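Local coordinates for pesticidal crystal protein CRY4AA (PDB 2C9K) that kills mosquito larvae by binding to midgut epithelial cells and causing their colloid-osmotic lysis, as a pore-forming three-domain delta-endotoxin, at residues A[273-277]-A[439-443]; A[221-226]-A[264-270]; A[154-158]-A[182-186]; A[151-155]-A[243-248]. One frame throughout, in Å; residues are numbered along the deposited sequence.

Overall arrangement
The four contacts fall into two groups on opposite sides of the chain's centre. Contacts 1 and 2, with centres about 12 Å apart, both reach the three-stranded antiparallel sheet formed by strands 262-267, 450-457 and 432-440: contact 1 lies within the beta-prism domain, while contact 2 brings the last helix of the N-terminal bundle against that domain. Lys-275 links them, NZ bonding to Glu-270 O. Contacts 3 and 4, with centres about 7 Å apart, use neighbouring faces of helix 140-164 inside the helical, pore-forming domain; Tyr-183 OH of one probably bonds Asp-247 OD2 of the other. Contacts 2 and 4 remain about 20 Å apart at their nearest atoms.

Contact 1 of 4, residues A[273-277]-A[439-443]; sequences PYKYY and SLSIP
A chi1 of -49° turns the Tyr-274 ring opposite its own carbonyl carbon and toward Leu-440, where chi1 of 164° sets CG trans to the backbone N and lays the branch point on that ring. The pair belongs to the beta-prism, the middle domain of the delta-endotoxin fold: the 3-10 turn 274-276, between strand 262-267 and helix 279-286, meets strand 432-440 and the residues that follow it. Leu-440 CG sits 3.9 Å from the centroid of the Tyr-274 ring in a CH-pi contact, offset toward the rim, while Pro-273 CG covers the opposite face. The CD2 branch of Leu-440 slides back along the tyrosine to 3.6 Å from Tyr-274 CB. A branched leucine suits this place because it also packs on Tyr-281 and Leu-286 of helix 279-286. Ile-442 comes at the ring edge, its CD1 near the plane and 3.9 Å from Tyr-274 CE2; the same methyl touches Tyr-277, whose hydroxyl bonds to Tyr-446 OH. Tyrosine adds a polar end to this apolar packing: OH bonds to Thr-448 O and also takes a weak hydrogen bond of 3.3 Å from Ile-442 N.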
loop_
_atom_site.group_PDB
_atom_site.type_symbol
_atom_site.label_atom_id
_atom_site.label_comp_id
_atom_site.label_asym_id
_atom_site.label_seq_id
_atom_site.Cartn_x
_atom_site.Cartn_y
_atom_site.Cartn_z
ATOM N N PRO A 273 -5.884 17.424 -23.569
ATOM C CA PRO A 273 -4.733 17.178 -24.451
ATOM C C PRO A 273 -3.475 16.639 -23.782
ATOM O O PRO A 273 -2.647 16.003 -24.433
ATOM C CB PRO A 273 -4.490 18.545 -25.077
ATOM C CG PRO A 273 -4.798 19.454 -23.934
ATOM C CD PRO A 273 -6.093 18.871 -23.383
ATOM N N TYR A 274 -3.333 16.895 -22.489
ATOM C CA TYR A 274 -2.155 16.459 -21.753
ATOM C C TYR A 274 -1.734 15.013 -22.004
ATOM O O TYR A 274 -0.596 14.633 -21.718
ATOM C CB TYR A 274 -2.373 16.698 -20.258
ATOM C CG TYR A 274 -2.872 18.089 -19.998
ATOM C CD1 TYR A 274 -4.212 18.321 -19.705
ATOM C CD2 TYR A 274 -2.026 19.190 -20.143
ATOM C CE1 TYR A 274 -4.705 19.618 -19.571
ATOM C CE2 TYR A 274 -2.505 20.489 -20.009
ATOM C CZ TYR A 274 -3.849 20.693 -19.725
ATOM O OH TYR A 274 -4.345 21.967 -19.597
ATOM N N LYS A 275 -2.640 14.207 -22.539
ATOM C CA LYS A 275 -2.310 12.818 -22.811
ATOM C C LYS A 275 -1.301 12.713 -23.948
ATOM O O LYS A 275 -0.710 11.657 -24.157
ATOM C CB LYS A 275 -3.575 12.030 -23.155
ATOM C CG LYS A 275 -4.425 12.671 -24.239
ATOM C CD LYS A 275 -5.691 11.882 -24.489
ATOM C CE LYS A 275 -6.414 12.395 -25.718
ATOM N NZ LYS A 275 -7.728 11.715 -25.928
ATOM N N TYR A 276 -1.092 13.813 -24.669
ATOM C CA TYR A 276 -0.162 13.830 -25.804
ATOM C C TYR A 276 1.227 14.333 -25.430
ATOM O O TYR A 276 2.142 14.308 -26.242
ATOM C CB TYR A 276 -0.728 14.687 -26.944
ATOM C CG TYR A 276 -1.993 14.138 -27.574
ATOM C CD1 TYR A 276 -3.151 14.910 -27.635
ATOM C CD2 TYR A 276 -2.035 12.850 -28.108
ATOM C CE1 TYR A 276 -4.316 14.417 -28.206
ATOM C CE2 TYR A 276 -3.200 12.345 -28.684
ATOM C CZ TYR A 276 -4.334 13.139 -28.722
ATOM O OH TYR A 276 -5.498 12.652 -29.258
ATOM N N TYR A 277 1.368 14.797 -24.194
ATOM C CA TYR A 277 2.645 15.286 -23.694
ATOM C C TYR A 277 3.480 14.115 -23.213
ATOM O O TYR A 277 2.991 12.987 -23.111
ATOM C CB TYR A 277 2.434 16.250 -22.533
ATOM C CG TYR A 277 2.008 17.627 -22.955
ATOM C CD1 TYR A 277 0.827 17.827 -23.669
ATOM C CD2 TYR A 277 2.793 18.738 -22.654
ATOM C CE1 TYR A 277 0.442 19.099 -24.075
ATOM C CE2 TYR A 277 2.418 20.010 -23.052
ATOM C CZ TYR A 277 1.245 20.181 -23.759
ATOM O OH TYR A 277 0.872 21.436 -24.143
ATOM N N SER A 439 -3.397 18.799 -9.758
ATOM C CA SER A 439 -4.040 19.160 -11.008
ATOM C C SER A 439 -3.023 19.616 -12.053
ATOM O O SER A 439 -2.059 20.311 -11.725
ATOM C CB SER A 439 -5.042 20.279 -10.736
ATOM O OG SER A 439 -6.100 20.267 -11.671
ATOM N N LEU A 440 -3.228 19.199 -13.303
ATOM C CA LEU A 440 -2.363 19.598 -14.411
ATOM C C LEU A 440 -3.189 20.511 -15.306
ATOM O O LEU A 440 -4.250 20.126 -15.790
ATOM C CB LEU A 440 -1.884 18.380 -15.213
ATOM C CG LEU A 440 -1.290 18.587 -16.624
ATOM C CD1 LEU A 440 -0.237 19.680 -16.617
ATOM C CD2 LEU A 440 -0.677 17.279 -17.116
ATOM N N SER A 441 -2.711 21.734 -15.498
ATOM C CA SER A 441 -3.407 22.706 -16.333
ATOM C C SER A 441 -2.457 23.821 -16.706
ATOM O O SER A 441 -1.710 24.333 -15.870
ATOM C CB SER A 441 -4.590 23.311 -15.588
ATOM O OG SER A 441 -4.128 24.199 -14.592
ATOM N N ILE A 442 -2.491 24.192 -17.974
ATOM C CA ILE A 442 -1.653 25.255 -18.489
ATOM C C ILE A 442 -2.645 26.298 -18.979
ATOM O O ILE A 442 -3.037 26.291 -20.146
ATOM C CB ILE A 442 -0.804 24.728 -19.645
ATOM C CG1 ILE A 442 -0.075 23.462 -19.188
ATOM C CG2 ILE A 442 0.174 25.783 -20.095
ATOM C CD1 ILE A 442 0.631 22.727 -20.282
ATOM N N PRO A 443 -3.089 27.193 -18.078
ATOM C CA PRO A 443 -4.054 28.253 -18.400
ATOM C C PRO A 443 -3.637 29.100 -19.591
ATOM O O PRO A 443 -4.449 29.436 -20.445
ATOM C CB PRO A 443 -4.118 29.066 -17.110
ATOM C CG PRO A 443 -3.856 28.037 -16.059
ATOM C CD PRO A 443 -2.706 27.256 -16.657
#

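Contact 2 of 4, residues A[221-226]-A[264-270]; sequences NWNTYN and YQVLNFE
Helix 222-226 and strand 264-267 run roughly antiparallel, at 149° with their axes 9.4 Å apart; Asn-226 lies opposite Tyr-264, and Asn-223 opposite Phe-269 in the loop after the strand. Asn-223 lies over the phenylalanine: its CB is 3.4 Å from the centroid of the Phe-269 ring, almost on the ring normal, a CH-pi contact. With CG trans to the backbone N, the amide extends past the ring, inclined to it by 53°, with OD1 above and just outside the CG-CD2 rim, 3.5 Å from Phe-269 CD2, and ND2 turned toward Val-266 CG1. Asn-221 OD1 approaches Phe-269 CZ to 3.6 Å from an oblique direction. That oxygen is at work in an N-cap, accepting from Thr-224 N at 3.0 Å; asparagine suits the position because its short side chain brings a carbonyl oxygen back to an N-H of the first turn, while ND2 bonds to Asp-213.

This is where two domains of the three-domain toxin meet, the last helix of the N-terminal bundle lying against an outermost strand of a beta-prism sheet. Trp-222 spans the join, its CZ3 3.8 Å from Val-266 CG1, its benzo edge toward Phe-269 CE1, and its NE1 bonded to Glu-283. Asn-226, buried, uses both ends of its amide. ND2 donates to Tyr-264 O at 2.9 Å, with an N-H...O angle of 147°, reaching the carbonyl from well above its plane; Thr-230 OG1 bonds to the same oxygen. OD1 accepts from Arg-229 NH2 and from a water that is weakly bonded to Tyr-264 N.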
loop_
_atom_site.group_PDB
_atom_site.type_symbol
_atom_site.label_atom_id
_atom_site.label_comp_id
_atom_site.label_asym_id
_atom_site.label_seq_id
_atom_site.Cartn_x
_atom_site.Cartn_y
_atom_site.Cartn_z
ATOM N N ASN A 221 0.984 5.688 -22.912
ATOM C CA ASN A 221 -0.235 6.068 -22.202
ATOM C C ASN A 221 -0.072 6.085 -20.682
ATOM O O ASN A 221 -0.113 5.036 -20.029
ATOM C CB ASN A 221 -1.384 5.138 -22.564
ATOM C CG ASN A 221 -2.713 5.660 -22.072
ATOM O OD1 ASN A 221 -2.830 6.099 -20.930
ATOM N ND2 ASN A 221 -3.725 5.614 -22.930
ATOM N N TRP A 222 0.093 7.285 -20.127
ATOM C CA TRP A 222 0.265 7.471 -18.686
ATOM C C TRP A 222 -0.907 6.989 -17.815
ATOM O O TRP A 222 -0.691 6.444 -16.732
ATOM C CB TRP A 222 0.532 8.948 -18.379
ATOM C CG TRP A 222 0.642 9.228 -16.920
ATOM C CD1 TRP A 222 1.756 9.117 -16.141
ATOM C CD2 TRP A 222 -0.421 9.594 -16.048
ATOM N NE1 TRP A 222 1.451 9.390 -14.833
ATOM C CE2 TRP A 222 0.118 9.687 -14.747
ATOM C CE3 TRP A 222 -1.784 9.850 -16.236
ATOM C CZ2 TRP A 222 -0.657 10.024 -13.642
ATOM C CZ3 TRP A 222 -2.550 10.185 -15.136
ATOM C CH2 TRP A 222 -1.983 10.270 -13.856
ATOM N N ASN A 223 -2.141 7.190 -18.273
ATOM C CA ASN A 223 -3.303 6.768 -17.489
ATOM C C ASN A 223 -3.332 5.252 -17.355
ATOM O O ASN A 223 -3.751 4.704 -16.335
ATOM C CB ASN A 223 -4.610 7.245 -18.133
ATOM C CG ASN A 223 -5.792 7.152 -17.179
ATOM O OD1 ASN A 223 -6.941 7.308 -17.578
ATOM N ND2 ASN A 223 -5.509 6.902 -15.904
ATOM N N THR A 224 -2.887 4.574 -18.403
ATOM C CA THR A 224 -2.857 3.118 -18.396
ATOM C C THR A 224 -1.792 2.674 -17.400
ATOM O O THR A 224 -1.972 1.730 -16.649
ATOM C CB THR A 224 -2.529 2.587 -19.806
ATOM O OG1 THR A 224 -3.592 2.945 -20.701
ATOM C CG2 THR A 224 -2.347 1.079 -19.783
ATOM N N TYR A 225 -0.682 3.393 -17.407
ATOM C CA TYR A 225 0.433 3.122 -16.528
ATOM C C TYR A 225 -0.057 3.300 -15.098
ATOM O O TYR A 225 0.179 2.466 -14.229
ATOM C CB TYR A 225 1.561 4.119 -16.834
ATOM C CG TYR A 225 2.807 3.931 -16.007
ATOM C CD1 TYR A 225 3.876 3.168 -16.475
ATOM C CD2 TYR A 225 2.907 4.488 -14.740
ATOM C CE1 TYR A 225 5.010 2.967 -15.698
ATOM C CE2 TYR A 225 4.029 4.290 -13.959
ATOM C CZ TYR A 225 5.075 3.533 -14.442
ATOM O OH TYR A 225 6.189 3.368 -13.659
ATOM N N ASN A 226 -0.761 4.396 -14.862
ATOM C CA ASN A 226 -1.259 4.690 -13.531
ATOM C C ASN A 226 -2.322 3.698 -13.042
ATOM O O ASN A 226 -2.326 3.320 -11.870
ATOM C CB ASN A 226 -1.807 6.117 -13.499
ATOM C CG ASN A 226 -2.240 6.536 -12.118
ATOM O OD1 ASN A 226 -1.411 6.723 -11.224
ATOM N ND2 ASN A 226 -3.549 6.684 -11.929
ATOM N N TYR A 264 -3.251 6.801 -7.046
ATOM C CA TYR A 264 -4.057 7.860 -7.648
ATOM C C TYR A 264 -5.110 7.400 -8.639
ATOM O O TYR A 264 -4.936 6.403 -9.342
ATOM C CB TYR A 264 -3.144 8.866 -8.376
ATOM C CG TYR A 264 -1.911 9.310 -7.609
ATOM C CD1 TYR A 264 -0.830 8.457 -7.437
ATOM C CD2 TYR A 264 -1.827 10.593 -7.063
ATOM C CE1 TYR A 264 0.305 8.863 -6.746
ATOM C CE2 TYR A 264 -0.699 11.010 -6.371
ATOM C CZ TYR A 264 0.368 10.140 -6.213
ATOM O OH TYR A 264 1.497 10.538 -5.519
ATOM N N GLN A 265 -6.201 8.155 -8.692
ATOM C CA GLN A 265 -7.291 7.904 -9.622
ATOM C C GLN A 265 -7.352 9.231 -10.381
ATOM O O GLN A 265 -7.136 10.288 -9.785
ATOM C CB GLN A 265 -8.593 7.625 -8.860
ATOM C CG GLN A 265 -8.549 6.358 -8.000
ATOM C CD GLN A 265 -9.854 6.083 -7.244
ATOM O OE1 GLN A 265 -10.506 7.002 -6.749
ATOM N NE2 GLN A 265 -10.221 4.811 -7.134
ATOM N N VAL A 266 -7.622 9.208 -11.684
ATOM C CA VAL A 266 -7.634 10.469 -12.424
ATOM C C VAL A 266 -8.943 10.889 -13.100
ATOM O O VAL A 266 -9.794 10.063 -13.427
ATOM C CB VAL A 266 -6.449 10.499 -13.449
ATOM C CG1 VAL A 266 -5.813 9.124 -13.544
ATOM C CG2 VAL A 266 -6.917 10.985 -14.808
ATOM N N LEU A 267 -9.089 12.198 -13.289
ATOM C CA LEU A 267 -10.275 12.773 -13.903
ATOM C C LEU A 267 -9.905 13.653 -15.091
ATOM O O LEU A 267 -8.923 14.407 -15.033
ATOM C CB LEU A 267 -11.045 13.607 -12.869
ATOM C CG LEU A 267 -12.138 14.571 -13.359
ATOM C CD1 LEU A 267 -13.291 13.807 -14.003
ATOM C CD2 LEU A 267 -12.634 15.392 -12.185
ATOM N N ASN A 268 -10.708 13.543 -16.155
ATOM C CA ASN A 268 -10.559 14.302 -17.399
ATOM C C ASN A 268 -9.339 13.979 -18.242
ATOM O O ASN A 268 -8.851 14.825 -18.991
ATOM C CB ASN A 268 -10.585 15.805 -17.129
ATOM C CG ASN A 268 -11.952 16.296 -16.720
ATOM O OD1 ASN A 268 -12.979 15.690 -17.057
ATOM N ND2 ASN A 268 -11.982 17.407 -16.001
ATOM N N PHE A 269 -8.855 12.749 -18.133
ATOM C CA PHE A 269 -7.694 12.334 -18.892
ATOM C C PHE A 269 -7.962 12.305 -20.392
ATOM O O PHE A 269 -7.240 12.909 -21.188
ATOM C CB PHE A 269 -7.251 10.942 -18.462
ATOM C CG PHE A 269 -6.157 10.386 -19.316
ATOM C CD1 PHE A 269 -4.852 10.852 -19.182
ATOM C CD2 PHE A 269 -6.439 9.455 -20.309
ATOM C CE1 PHE A 269 -3.841 10.399 -20.033
ATOM C CE2 PHE A 269 -5.435 8.999 -21.161
ATOM C CZ PHE A 269 -4.136 9.472 -21.024
ATOM N N GLU A 270 -9.009 11.586 -20.772
ATOM C CA GLU A 270 -9.359 11.422 -22.171
ATOM C C GLU A 270 -9.816 12.677 -22.901
ATOM O O GLU A 270 -9.536 12.826 -24.081
ATOM C CB GLU A 270 -10.407 10.310 -22.306
ATOM C CG GLU A 270 -9.972 8.988 -21.665
ATOM C CD GLU A 270 -10.378 8.847 -20.181
ATOM O OE1 GLU A 270 -10.278 9.842 -19.411
ATOM O OE2 GLU A 270 -10.787 7.723 -19.783
HETATM O O HOH W 1 -1.138 5.306 -9.222
#

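Contact 3 of 4, residues A[154-158]-A[182-186]; sequences LNQAV and YYPVL
Leu-154 and Tyr-182 run nearly perpendicular to each other, CD2 of the leucine meeting CD2 of the tyrosine at 3.5 Å obliquely to the ring. They lie in the helical bundle of the N-terminal domain, where helix 140-164 and the start of helix 183-208 pack antiparallel: Leu-154 stands beside Leu-186, and Val-158 beside Tyr-182. The aromatic ring is turned so that Ala-157 CB lies over one face, 3.9 Å above the plane and displaced toward the rim. Alanine suits the place: its one methyl covers the ring there and lets the aromatic group come close to helix 140-164. Ile-107 and Gln-108 of helix 103-123 also touch Tyr-182, so the ring lies against both helix 140-164 and helix 103-123, at the start of helix 183-208.

Leu-186 points toward helix 140-164 with its two methyls divided. With CG trans to the backbone N (chi1 170°), CD1 reaches Leu-154 CB at 3.8 Å and CD2 goes to Val-158, whose side chain lies square across its own. Val-158 suits the spot because its beta-branch carries CG2 close to the backbone, where it meets the first turn of helix 183-208. That methyl lies near the plane of the Tyr-183 ring, at its edge, touches Leu-186 CD2 at 3.8 Å, and ends 3.7 Å from Tyr-183 N.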
loop_
_atom_site.group_PDB
_atom_site.type_symbol
_atom_site.label_atom_id
_atom_site.label_comp_id
_atom_site.label_asym_id
_atom_site.label_seq_id
_atom_site.Cartn_x
_atom_site.Cartn_y
_atom_site.Cartn_z
ATOM N N LEU A 154 2.876 -22.311 5.789
ATOM C CA LEU A 154 4.241 -22.510 6.250
ATOM C C LEU A 154 4.458 -21.754 7.567
ATOM O O LEU A 154 5.028 -22.293 8.514
ATOM C CB LEU A 154 5.228 -22.032 5.191
ATOM C CG LEU A 154 5.268 -22.914 3.946
ATOM C CD1 LEU A 154 6.115 -22.263 2.861
ATOM C CD2 LEU A 154 5.834 -24.274 4.327
ATOM N N ASN A 155 3.998 -20.509 7.623
ATOM C CA ASN A 155 4.136 -19.703 8.832
ATOM C C ASN A 155 3.429 -20.445 9.946
ATOM O O ASN A 155 3.897 -20.477 11.080
ATOM C CB ASN A 155 3.501 -18.310 8.630
ATOM C CG ASN A 155 3.429 -17.494 9.922
ATOM O OD1 ASN A 155 2.491 -17.626 10.705
ATOM N ND2 ASN A 155 4.430 -16.653 10.147
ATOM N N GLN A 156 2.303 -21.057 9.601
ATOM C CA GLN A 156 1.507 -21.804 10.567
ATOM C C GLN A 156 2.252 -23.071 11.006
ATOM O O GLN A 156 2.339 -23.372 12.197
ATOM C CB GLN A 156 0.148 -22.161 9.954
ATOM C CG GLN A 156 -0.864 -22.686 10.953
ATOM C CD GLN A 156 -0.446 -24.013 11.581
ATOM O OE1 GLN A 156 -0.498 -25.067 10.935
ATOM N NE2 GLN A 156 -0.018 -23.962 12.840
ATOM N N ALA A 157 2.793 -23.794 10.029
ATOM C CA ALA A 157 3.538 -25.021 10.277
ATOM C C ALA A 157 4.665 -24.754 11.253
ATOM O O ALA A 157 4.860 -25.504 12.205
ATOM C CB ALA A 157 4.105 -25.564 8.970
ATOM N N VAL A 158 5.417 -23.688 11.010
ATOM C CA VAL A 158 6.515 -23.336 11.892
ATOM C C VAL A 158 5.999 -23.125 13.307
ATOM O O VAL A 158 6.557 -23.652 14.262
ATOM C CB VAL A 158 7.220 -22.063 11.416
ATOM C CG1 VAL A 158 8.177 -21.570 12.479
ATOM C CG2 VAL A 158 7.979 -22.349 10.136
ATOM N N TYR A 182 10.061 -26.392 8.701
ATOM C CA TYR A 182 9.822 -25.551 7.535
ATOM C C TYR A 182 10.380 -24.136 7.620
ATOM O O TYR A 182 10.171 -23.346 6.705
ATOM C CB TYR A 182 8.324 -25.449 7.252
ATOM C CG TYR A 182 7.627 -26.766 7.034
ATOM C CD1 TYR A 182 7.354 -27.615 8.104
ATOM C CD2 TYR A 182 7.221 -27.157 5.760
ATOM C CE1 TYR A 182 6.687 -28.821 7.913
ATOM C CE2 TYR A 182 6.554 -28.363 5.557
ATOM C CZ TYR A 182 6.288 -29.189 6.640
ATOM O OH TYR A 182 5.617 -30.376 6.458
ATOM N N TYR A 183 11.087 -23.800 8.694
ATOM C CA TYR A 183 11.605 -22.439 8.812
ATOM C C TYR A 183 12.624 -22.030 7.750
ATOM O O TYR A 183 12.630 -20.887 7.310
ATOM C CB TYR A 183 12.191 -22.177 10.201
ATOM C CG TYR A 183 12.483 -20.710 10.408
ATOM C CD1 TYR A 183 11.505 -19.751 10.141
ATOM C CD2 TYR A 183 13.740 -20.271 10.824
ATOM C CE1 TYR A 183 11.771 -18.395 10.276
ATOM C CE2 TYR A 183 14.013 -18.914 10.963
ATOM C CZ TYR A 183 13.023 -17.987 10.684
ATOM O OH TYR A 183 13.275 -16.651 10.800
ATOM N N PRO A 184 13.516 -22.945 7.345
ATOM C CA PRO A 184 14.468 -22.515 6.319
ATOM C C PRO A 184 13.719 -22.291 5.006
ATOM O O PRO A 184 14.085 -21.440 4.199
ATOM C CB PRO A 184 15.438 -23.688 6.247
ATOM C CG PRO A 184 15.428 -24.208 7.655
ATOM C CD PRO A 184 13.956 -24.206 7.967
ATOM N N VAL A 185 12.654 -23.057 4.815
ATOM C CA VAL A 185 11.832 -22.965 3.610
ATOM C C VAL A 185 10.880 -21.765 3.641
ATOM O O VAL A 185 10.618 -21.149 2.602
ATOM C CB VAL A 185 10.993 -24.249 3.418
ATOM C CG1 VAL A 185 10.104 -24.120 2.202
ATOM C CG2 VAL A 185 11.909 -25.438 3.279
ATOM N N LEU A 186 10.352 -21.455 4.827
ATOM C CA LEU A 186 9.430 -20.336 5.002
ATOM C C LEU A 186 10.144 -19.088 4.541
ATOM O O LEU A 186 9.619 -18.286 3.767
ATOM C CB LEU A 186 9.055 -20.191 6.475
ATOM C CG LEU A 186 8.293 -18.933 6.897
ATOM C CD1 LEU A 186 7.008 -18.811 6.106
ATOM C CD2 LEU A 186 8.003 -19.003 8.387
#

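Contact 4 of 4, residues A[151-155]-A[243-248]; sequences LTVLN and FPNYDV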
loop_
_atom_site.group_PDB
_atom_site.type_symbol
_atom_site.label_atom_id
_atom_site.label_comp_id
_atom_site.label_asym_id
_atom_site.label_seq_id
_atom_site.Cartn_x
_atom_site.Cartn_y
_atom_site.Cartn_z
ATOM N N LEU A 151 2.488 -19.064 1.863
ATOM C CA LEU A 151 3.239 -18.516 2.992
ATOM C C LEU A 151 2.509 -18.678 4.329
ATOM O O LEU A 151 3.150 -18.833 5.374
ATOM C CB LEU A 151 3.552 -17.031 2.756
ATOM C CG LEU A 151 4.591 -16.700 1.678
ATOM C CD1 LEU A 151 4.608 -15.208 1.396
ATOM C CD2 LEU A 151 5.966 -17.176 2.137
ATOM N N THR A 152 1.177 -18.655 4.295
ATOM C CA THR A 152 0.378 -18.771 5.517
ATOM C C THR A 152 0.429 -20.145 6.176
ATOM O O THR A 152 0.485 -20.245 7.401
ATOM C CB THR A 152 -1.094 -18.406 5.264
ATOM O OG1 THR A 152 -1.167 -17.137 4.606
ATOM C CG2 THR A 152 -1.835 -18.307 6.573
ATOM N N VAL A 153 0.401 -21.205 5.378
ATOM C CA VAL A 153 0.459 -22.541 5.951
ATOM C C VAL A 153 1.860 -22.813 6.477
ATOM O O VAL A 153 2.022 -23.470 7.498
ATOM C CB VAL A 153 0.071 -23.628 4.931
ATOM C CG1 VAL A 153 0.351 -25.003 5.510
ATOM C CG2 VAL A 153 -1.410 -23.508 4.590
ATOM N N LEU A 154 2.876 -22.311 5.789
ATOM C CA LEU A 154 4.241 -22.510 6.250
ATOM C C LEU A 154 4.458 -21.754 7.567
ATOM O O LEU A 154 5.028 -22.293 8.514
ATOM C CB LEU A 154 5.228 -22.032 5.191
ATOM C CG LEU A 154 5.268 -22.914 3.946
ATOM C CD1 LEU A 154 6.115 -22.263 2.861
ATOM C CD2 LEU A 154 5.834 -24.274 4.327
ATOM N N ASN A 155 3.998 -20.509 7.623
ATOM C CA ASN A 155 4.136 -19.703 8.832
ATOM C C ASN A 155 3.429 -20.445 9.946
ATOM O O ASN A 155 3.897 -20.477 11.080
ATOM C CB ASN A 155 3.501 -18.310 8.630
ATOM C CG ASN A 155 3.429 -17.494 9.922
ATOM O OD1 ASN A 155 2.491 -17.626 10.705
ATOM N ND2 ASN A 155 4.430 -16.653 10.147
ATOM N N PHE A 243 4.404 -9.773 3.708
ATOM C CA PHE A 243 5.064 -11.081 3.723
ATOM C C PHE A 243 6.146 -11.249 4.794
ATOM O O PHE A 243 6.266 -12.314 5.412
ATOM C CB PHE A 243 5.660 -11.376 2.344
ATOM C CG PHE A 243 4.639 -11.794 1.303
ATOM C CD1 PHE A 243 4.995 -11.876 -0.043
ATOM C CD2 PHE A 243 3.344 -12.141 1.672
ATOM C CE1 PHE A 243 4.084 -12.297 -0.999
ATOM C CE2 PHE A 243 2.424 -12.563 0.717
ATOM C CZ PHE A 243 2.793 -12.642 -0.619
ATOM N N PRO A 244 6.942 -10.197 5.039
ATOM C CA PRO A 244 7.995 -10.303 6.050
ATOM C C PRO A 244 7.449 -10.617 7.424
ATOM O O PRO A 244 8.169 -11.097 8.282
ATOM C CB PRO A 244 8.665 -8.934 5.993
ATOM C CG PRO A 244 8.460 -8.521 4.568
ATOM C CD PRO A 244 7.017 -8.899 4.350
ATOM N N ASN A 245 6.174 -10.332 7.635
ATOM C CA ASN A 245 5.551 -10.599 8.926
ATOM C C ASN A 245 5.404 -12.102 9.121
ATOM O O ASN A 245 5.259 -12.578 10.246
ATOM C CB ASN A 245 4.175 -9.934 9.001
ATOM C CG ASN A 245 4.240 -8.422 8.843
ATOM O OD1 ASN A 245 3.208 -7.747 8.848
ATOM N ND2 ASN A 245 5.450 -7.880 8.705
ATOM N N TYR A 246 5.437 -12.851 8.021
ATOM C CA TYR A 246 5.310 -14.297 8.098
ATOM C C TYR A 246 6.590 -14.928 8.629
ATOM O O TYR A 246 6.608 -16.122 8.921
ATOM C CB TYR A 246 4.984 -14.893 6.726
ATOM C CG TYR A 246 3.558 -14.661 6.252
ATOM C CD1 TYR A 246 2.465 -15.107 7.004
ATOM C CD2 TYR A 246 3.298 -14.003 5.052
ATOM C CE1 TYR A 246 1.149 -14.897 6.571
ATOM C CE2 TYR A 246 1.986 -13.793 4.614
ATOM C CZ TYR A 246 0.921 -14.239 5.379
ATOM O OH TYR A 246 -0.370 -13.995 4.962
ATOM N N ASP A 247 7.656 -14.136 8.754
ATOM C CA ASP A 247 8.934 -14.646 9.254
ATOM C C ASP A 247 8.858 -14.851 10.755
ATOM O O ASP A 247 9.236 -13.978 11.536
ATOM C CB ASP A 247 10.074 -13.677 8.917
ATOM C CG ASP A 247 11.449 -14.187 9.374
ATOM O OD1 ASP A 247 12.456 -13.870 8.702
ATOM O OD2 ASP A 247 11.536 -14.888 10.405
ATOM N N VAL A 248 8.362 -16.014 11.151
ATOM C CA VAL A 248 8.221 -16.362 12.552
ATOM C C VAL A 248 9.482 -16.064 13.349
ATOM O O VAL A 248 9.429 -15.841 14.557
ATOM C CB VAL A 248 7.885 -17.843 12.699
ATOM C CG1 VAL A 248 7.853 -18.220 14.167
ATOM C CG2 VAL A 248 6.564 -18.130 12.019
HETATM O O HOH W 2 -2.448 -15.127 5.386
#
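The Phe-243 ring carries Leu-151 CD1 over the centre of one face, 3.3 Å from the ring centroid, and the Tyr-246 ring takes Leu-151 CB over a face, 4.2 Å from its centroid and offset from the normal. At the edge of the tyrosine, in its plane, lie Asn-155 CG and Phe-243 CD2, while Phe-17 meets it edge-to-face. Helix 140-164 of the N-terminal helical bundle is thus packed against the 3-10 turn 243-246, in the connection that leaves the last helix, 222-240. Leucine suits the place because it is long enough to lie over both rings, while Ala-189 and Ile-190 of helix 183-208 touch it too.

The polar ends are matched within this buried setting. Tyr-246 OH bonds to Asn-148 ND2, and Thr-152 OG1 to Asn-148 O. Asp-247, the centre of an inverse gamma turn, holds Tyr-183 OH. Trans to its backbone N (chi1 172°), the amide of Asn-155 extends to the end of the turn beside Val-248 CG2. Its ND2 donates to Tyr-246 O at 2.6 Å and 157°, the oxygen lying in the amide plane while ND2 stands above the carbonyl plane.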